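Long-range contact in endo-beta-1,2-glucanase (Talaromyces funiculosus, PDB 6IMV), which hydrolyses beta-1,2-glucan internally as a fungal endo-beta-1,2-glucanase, and is held here in complex with the disaccharide sophorose: residues G163-Y174 and E250-F261. Numbering follows the deposited sequence.
Sequences GLDNGELLWAVY and EGELFTWWLQFF. With GLC (alpha-D-glucopyranose), chain D; BGC (beta-D-glucopyranose), chain B.
Trp171 meets Leu253 through the one direct hydrogen bond between helix 163-174 and segment 250-261: NE1 lies 3.0 Å from Leu253 O, with an N-H...O angle of 153°. The oxygen sits in the indole plane, yet the donor stands above the carbonyl plane; the helical Trp257 N reaches that oxygen from the opposite face.

Aromatic contacts fix the same indole. Trp257 presents its edge to one face of Trp171, the six-membered rings having centroids 5.2 Å apart and planes at 87°, a T-shaped pair. Trp257 is itself clamped, with Phe261 over one face and Leu170 over the other, where Leu170 CD1 makes a CH-pi contact 3.5 Å from the five-membered ring centroid. With its CG anti to the carbonyl carbon, Trp171 enters as a knob among Leu253, Trp257, Phe260 and Phe261. A leucine here would probably leave Leu253 O without its indole donor and open a gap beside the Trp257 edge.

The axes approach to 7.6 Å at 68°, helix-on-helix packing consistent with the (alpha/alpha)6 barrel expected of this enzyme. Close approach occurs at Gly167, whose CA is 4.1 Å from Phe254 CA; a CB there would collide with Phe254 N.

Water bridges join the sugar-side ends. One water donates to both Leu164 O and Glu250 O; another donates to the carboxylates of Glu168 and Glu250, through OE2 of each.

Sugar bonds lie beyond. Glu250, bent at its second torsion, takes glucose (GLC) O3 on OE2 at 2.5 Å and O4 on OE1 at 2.6 Å, while Asp165 OD1 and OD2 accept from O4 and O3 of the linked BGC unit. Asp247 and His304 also bond GLC, and Trp143 bonds BGC.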
loop_
_atom_site.group_PDB
_atom_site.type_symbol
_atom_site.label_atom_id
_atom_site.label_comp_id
_atom_site.label_asym_id
_atom_site.label_seq_id
_atom_site.Cartn_x
_atom_site.Cartn_y
_atom_site.Cartn_z
ATOM N N GLY A 163 6.533 13.101 -2.650
ATOM C CA GLY A 163 5.537 13.395 -1.640
ATOM C C GLY A 163 4.642 12.193 -1.347
ATOM O O GLY A 163 4.305 11.935 -0.192
ATOM N N LEU A 164 4.264 11.453 -2.397
ATOM C CA LEU A 164 3.258 10.393 -2.266
ATOM C C LEU A 164 3.718 9.342 -1.245
ATOM O O LEU A 164 2.999 9.027 -0.297
ATOM C CB LEU A 164 2.997 9.772 -3.635
ATOM C CG LEU A 164 1.859 8.752 -3.700
ATOM C CD1 LEU A 164 1.153 8.839 -5.046
ATOM C CD2 LEU A 164 2.369 7.337 -3.457
ATOM N N ASP A 165 4.913 8.790 -1.463
ATOM C CA ASP A 165 5.420 7.698 -0.642
ATOM C C ASP A 165 5.522 8.157 0.816
ATOM O O ASP A 165 5.263 7.385 1.731
ATOM C CB ASP A 165 6.782 7.211 -1.132
ATOM C CG ASP A 165 6.802 6.855 -2.601
ATOM O OD1 ASP A 165 6.694 7.784 -3.412
ATOM O OD2 ASP A 165 6.920 5.659 -2.912
ATOM N N ASN A 166 5.938 9.414 1.009
ATOM C CA ASN A 166 6.148 9.970 2.340
ATOM C C ASN A 166 4.798 10.173 3.041
ATOM O O ASN A 166 4.684 9.929 4.248
ATOM C CB ASN A 166 7.027 11.227 2.284
ATOM C CG ASN A 166 8.494 10.849 2.178
ATOM O OD1 ASN A 166 9.102 10.448 3.166
ATOM N ND2 ASN A 166 9.052 10.906 0.974
ATOM N N GLY A 167 3.777 10.583 2.283
ATOM C CA GLY A 167 2.420 10.709 2.833
ATOM C C GLY A 167 1.948 9.404 3.454
ATOM O O GLY A 167 1.377 9.385 4.559
ATOM N N GLU A 168 2.215 8.303 2.747
ATOM C CA GLU A 168 1.855 6.954 3.204
ATOM C C GLU A 168 2.592 6.620 4.507
ATOM O O GLU A 168 1.969 6.146 5.455
ATOM C CB GLU A 168 2.135 5.919 2.115
ATOM C CG GLU A 168 1.258 6.102 0.887
ATOM C CD GLU A 168 1.614 5.250 -0.319
ATOM O OE1 GLU A 168 2.762 4.794 -0.403
ATOM O OE2 GLU A 168 0.739 5.047 -1.168
ATOM N N LEU A 169 3.902 6.874 4.552
ATOM C CA LEU A 169 4.711 6.544 5.719
ATOM C C LEU A 169 4.252 7.338 6.949
ATOM O O LEU A 169 4.183 6.794 8.056
ATOM C CB LEU A 169 6.183 6.823 5.406
ATOM C CG LEU A 169 7.167 6.627 6.562
ATOM C CD1 LEU A 169 7.040 5.251 7.194
ATOM C CD2 LEU A 169 8.587 6.861 6.085
ATOM N N LEU A 170 3.959 8.627 6.766
ATOM C CA LEU A 170 3.719 9.516 7.897
ATOM C C LEU A 170 2.466 9.095 8.675
ATOM O O LEU A 170 2.499 9.043 9.915
ATOM C CB LEU A 170 3.639 10.959 7.400
ATOM C CG LEU A 170 4.993 11.558 7.038
ATOM C CD1 LEU A 170 4.828 12.817 6.202
ATOM C CD2 LEU A 170 5.801 11.834 8.297
ATOM N N TRP A 171 1.382 8.758 7.971
ATOM C CA TRP A 171 0.146 8.329 8.653
ATOM C C TRP A 171 0.332 6.922 9.239
ATOM O O TRP A 171 -0.304 6.586 10.234
ATOM C CB TRP A 171 -1.077 8.444 7.734
ATOM C CG TRP A 171 -1.450 9.869 7.460
ATOM C CD1 TRP A 171 -1.242 10.558 6.300
ATOM C CD2 TRP A 171 -2.057 10.803 8.377
ATOM N NE1 TRP A 171 -1.685 11.845 6.431
ATOM C CE2 TRP A 171 -2.193 12.024 7.690
ATOM C CE3 TRP A 171 -2.500 10.725 9.701
ATOM C CZ2 TRP A 171 -2.753 13.155 8.277
ATOM C CZ3 TRP A 171 -3.043 11.844 10.294
ATOM C CH2 TRP A 171 -3.180 13.039 9.584
ATOM N N ALA A 172 1.215 6.108 8.647
ATOM C CA ALA A 172 1.509 4.787 9.214
ATOM C C ALA A 172 2.221 4.954 10.567
ATOM O O ALA A 172 1.890 4.281 11.543
ATOM C CB ALA A 172 2.316 3.954 8.249
ATOM N N VAL A 173 3.184 5.876 10.618
ATOM C CA VAL A 173 3.935 6.178 11.842
ATOM C C VAL A 173 2.989 6.774 12.893
ATOM O O VAL A 173 3.093 6.455 14.069
ATOM C CB VAL A 173 5.150 7.083 11.556
ATOM C CG1 VAL A 173 5.747 7.666 12.833
ATOM C CG2 VAL A 173 6.217 6.336 10.769
ATOM N N TYR A 174 2.078 7.642 12.446
ATOM C CA TYR A 174 1.031 8.250 13.280
ATOM C C TYR A 174 0.233 7.138 13.981
ATOM O O TYR A 174 0.057 7.167 15.212
ATOM C CB TYR A 174 0.176 9.153 12.387
ATOM C CG TYR A 174 -0.784 10.104 13.057
ATOM C CD1 TYR A 174 -0.408 11.407 13.351
ATOM C CD2 TYR A 174 -2.103 9.746 13.289
ATOM C CE1 TYR A 174 -1.302 12.313 13.899
ATOM C CE2 TYR A 174 -3.011 10.641 13.837
ATOM C CZ TYR A 174 -2.608 11.928 14.152
ATOM O OH TYR A 174 -3.502 12.812 14.688
ATOM N N GLU A 250 -3.282 8.062 -3.893
ATOM C CA GLU A 250 -2.519 7.855 -2.650
ATOM C C GLU A 250 -1.887 9.161 -2.172
ATOM O O GLU A 250 -1.654 9.333 -0.975
ATOM C CB GLU A 250 -1.414 6.806 -2.810
ATOM C CG GLU A 250 -1.819 5.586 -3.611
ATOM C CD GLU A 250 -1.371 5.683 -5.053
ATOM O OE1 GLU A 250 -2.128 6.264 -5.864
ATOM O OE2 GLU A 250 -0.224 5.247 -5.338
ATOM N N GLY A 251 -1.628 10.078 -3.112
ATOM C CA GLY A 251 -1.031 11.365 -2.820
ATOM C C GLY A 251 -1.890 12.232 -1.912
ATOM O O GLY A 251 -1.392 13.182 -1.303
ATOM N N GLU A 252 -3.178 11.904 -1.791
ATOM C CA GLU A 252 -4.083 12.689 -0.953
ATOM C C GLU A 252 -3.654 12.637 0.520
ATOM O O GLU A 252 -3.920 13.580 1.282
ATOM C CB GLU A 252 -5.527 12.230 -1.127
ATOM C CG GLU A 252 -6.526 13.207 -0.539
ATOM C CD GLU A 252 -7.940 12.919 -0.996
ATOM O OE1 GLU A 252 -8.632 12.142 -0.302
ATOM O OE2 GLU A 252 -8.322 13.428 -2.072
ATOM N N LEU A 253 -2.989 11.554 0.922
ATOM C CA LEU A 253 -2.480 11.431 2.297
ATOM C C LEU A 253 -1.529 12.593 2.604
ATOM O O LEU A 253 -1.581 13.173 3.696
ATOM C CB LEU A 253 -1.789 10.076 2.477
ATOM C CG LEU A 253 -2.714 8.859 2.494
ATOM C CD1 LEU A 253 -1.916 7.593 2.763
ATOM C CD2 LEU A 253 -3.823 9.024 3.523
ATOM N N PHE A 254 -0.689 12.954 1.626
ATOM C CA PHE A 254 0.268 14.018 1.830
ATOM C C PHE A 254 -0.442 15.372 1.915
ATOM O O PHE A 254 -0.034 16.224 2.714
ATOM C CB PHE A 254 1.348 14.052 0.748
ATOM C CG PHE A 254 2.494 14.923 1.179
ATOM C CD1 PHE A 254 3.405 14.464 2.111
ATOM C CD2 PHE A 254 2.586 16.239 0.759
ATOM C CE1 PHE A 254 4.431 15.279 2.564
ATOM C CE2 PHE A 254 3.618 17.047 1.208
ATOM C CZ PHE A 254 4.531 16.567 2.107
ATOM N N THR A 255 -1.487 15.570 1.105
ATOM C CA THR A 255 -2.314 16.774 1.188
ATOM C C THR A 255 -2.742 17.026 2.640
ATOM O O THR A 255 -2.607 18.144 3.138
ATOM C CB THR A 255 -3.557 16.693 0.296
ATOM O OG1 THR A 255 -3.139 16.404 -1.036
ATOM C CG2 THR A 255 -4.364 17.971 0.295
ATOM N N TRP A 256 -3.260 15.984 3.301
ATOM C CA TRP A 256 -3.730 16.081 4.683
ATOM C C TRP A 256 -2.586 16.465 5.625
ATOM O O TRP A 256 -2.813 17.194 6.611
ATOM C CB TRP A 256 -4.380 14.779 5.148
ATOM C CG TRP A 256 -5.720 14.498 4.539
ATOM C CD1 TRP A 256 -6.047 13.436 3.749
ATOM C CD2 TRP A 256 -6.927 15.267 4.707
ATOM N NE1 TRP A 256 -7.373 13.494 3.410
ATOM C CE2 TRP A 256 -7.940 14.598 3.988
ATOM C CE3 TRP A 256 -7.256 16.437 5.403
ATOM C CZ2 TRP A 256 -9.248 15.072 3.931
ATOM C CZ3 TRP A 256 -8.552 16.910 5.349
ATOM C CH2 TRP A 256 -9.531 16.230 4.624
ATOM N N TRP A 257 -1.389 15.930 5.359
ATOM C CA TRP A 257 -0.224 16.233 6.167
ATOM C C TRP A 257 0.052 17.744 6.150
ATOM O O TRP A 257 0.236 18.356 7.218
ATOM C CB TRP A 257 1.000 15.428 5.722
ATOM C CG TRP A 257 2.026 15.349 6.806
ATOM C CD1 TRP A 257 3.205 16.028 6.891
ATOM C CD2 TRP A 257 1.914 14.585 8.019
ATOM N NE1 TRP A 257 3.853 15.709 8.056
ATOM C CE2 TRP A 257 3.084 14.824 8.767
ATOM C CE3 TRP A 257 0.950 13.705 8.524
ATOM C CZ2 TRP A 257 3.310 14.209 10.001
ATOM C CZ3 TRP A 257 1.171 13.101 9.743
ATOM C CH2 TRP A 257 2.337 13.355 10.470
ATOM N N LEU A 258 0.057 18.335 4.947
ATOM C CA LEU A 258 0.255 19.768 4.777
ATOM C C LEU A 258 -0.860 20.544 5.480
ATOM O O LEU A 258 -0.582 21.504 6.194
ATOM C CB LEU A 258 0.300 20.123 3.286
ATOM C CG LEU A 258 1.634 19.875 2.583
ATOM C CD1 LEU A 258 1.490 20.062 1.084
ATOM C CD2 LEU A 258 2.713 20.797 3.139
ATOM N N GLN A 259 -2.116 20.131 5.267
ATOM C CA GLN A 259 -3.249 20.874 5.812
ATOM C C GLN A 259 -3.170 20.922 7.344
ATOM O O GLN A 259 -3.287 21.988 7.928
ATOM C CB GLN A 259 -4.588 20.271 5.401
ATOM C CG GLN A 259 -5.746 20.820 6.225
ATOM C CD GLN A 259 -7.094 20.550 5.607
ATOM O OE1 GLN A 259 -7.196 20.076 4.484
ATOM N NE2 GLN A 259 -8.145 20.881 6.340
ATOM N N PHE A 260 -3.023 19.765 7.985
ATOM C CA PHE A 260 -3.102 19.702 9.427
ATOM C C PHE A 260 -1.831 20.233 10.098
ATOM O O PHE A 260 -1.937 20.815 11.161
ATOM C CB PHE A 260 -3.401 18.281 9.900
ATOM C CG PHE A 260 -4.777 17.798 9.528
ATOM C CD1 PHE A 260 -5.897 18.570 9.796
ATOM C CD2 PHE A 260 -4.953 16.563 8.923
ATOM C CE1 PHE A 260 -7.164 18.114 9.464
ATOM C CE2 PHE A 260 -6.221 16.114 8.582
ATOM C CZ PHE A 260 -7.327 16.887 8.856
ATOM N N PHE A 261 -0.654 20.014 9.496
ATOM C CA PHE A 261 0.616 20.170 10.221
ATOM C C PHE A 261 1.623 21.105 9.537
ATOM O O PHE A 261 2.662 21.393 10.126
ATOM C CB PHE A 261 1.265 18.800 10.409
ATOM C CG PHE A 261 0.394 17.829 11.159
ATOM C CD1 PHE A 261 -0.065 18.141 12.430
ATOM C CD2 PHE A 261 0.052 16.601 10.604
ATOM C CE1 PHE A 261 -0.867 17.251 13.126
ATOM C CE2 PHE A 261 -0.750 15.713 11.298
ATOM C CZ PHE A 261 -1.215 16.039 12.556
HETATM C C1 GLC D . 1.889 8.285 -10.104
HETATM C C2 GLC D . 2.099 7.552 -8.798
HETATM C C3 GLC D . 1.001 6.529 -8.572
HETATM C C4 GLC D . -0.348 7.226 -8.569
HETATM C C5 GLC D . -0.521 7.975 -9.891
HETATM C C6 GLC D . -1.794 8.817 -9.890
HETATM O O1 GLC D . 2.084 7.307 -11.147
HETATM O O2 GLC D . 3.358 6.867 -8.880
HETATM O O3 GLC D . 1.172 5.841 -7.333
HETATM O O4 GLC D . -1.389 6.267 -8.342
HETATM O O5 GLC D . 0.587 8.853 -10.125
HETATM O O6 GLC D . -1.746 9.811 -8.862
HETATM C C2 BGC B . 4.777 5.919 -7.185
HETATM C C3 BGC B . 5.834 6.249 -6.137
HETATM C C4 BGC B . 6.929 7.112 -6.753
HETATM C C5 BGC B . 6.281 8.356 -7.359
HETATM C C6 BGC B . 7.231 9.315 -8.043
HETATM C C1 BGC B . 4.260 7.200 -7.815
HETATM O O2 BGC B . 3.662 5.283 -6.574
HETATM O O3 BGC B . 6.420 5.067 -5.603
HETATM O O4 BGC B . 7.853 7.488 -5.743
HETATM O O5 BGC B . 5.324 7.976 -8.338
HETATM O O6 BGC B . 7.898 8.636 -9.082
HETATM O O HOH W 1 0.653 10.418 0.030
HETATM O O HOH W 2 1.413 3.905 -3.407
#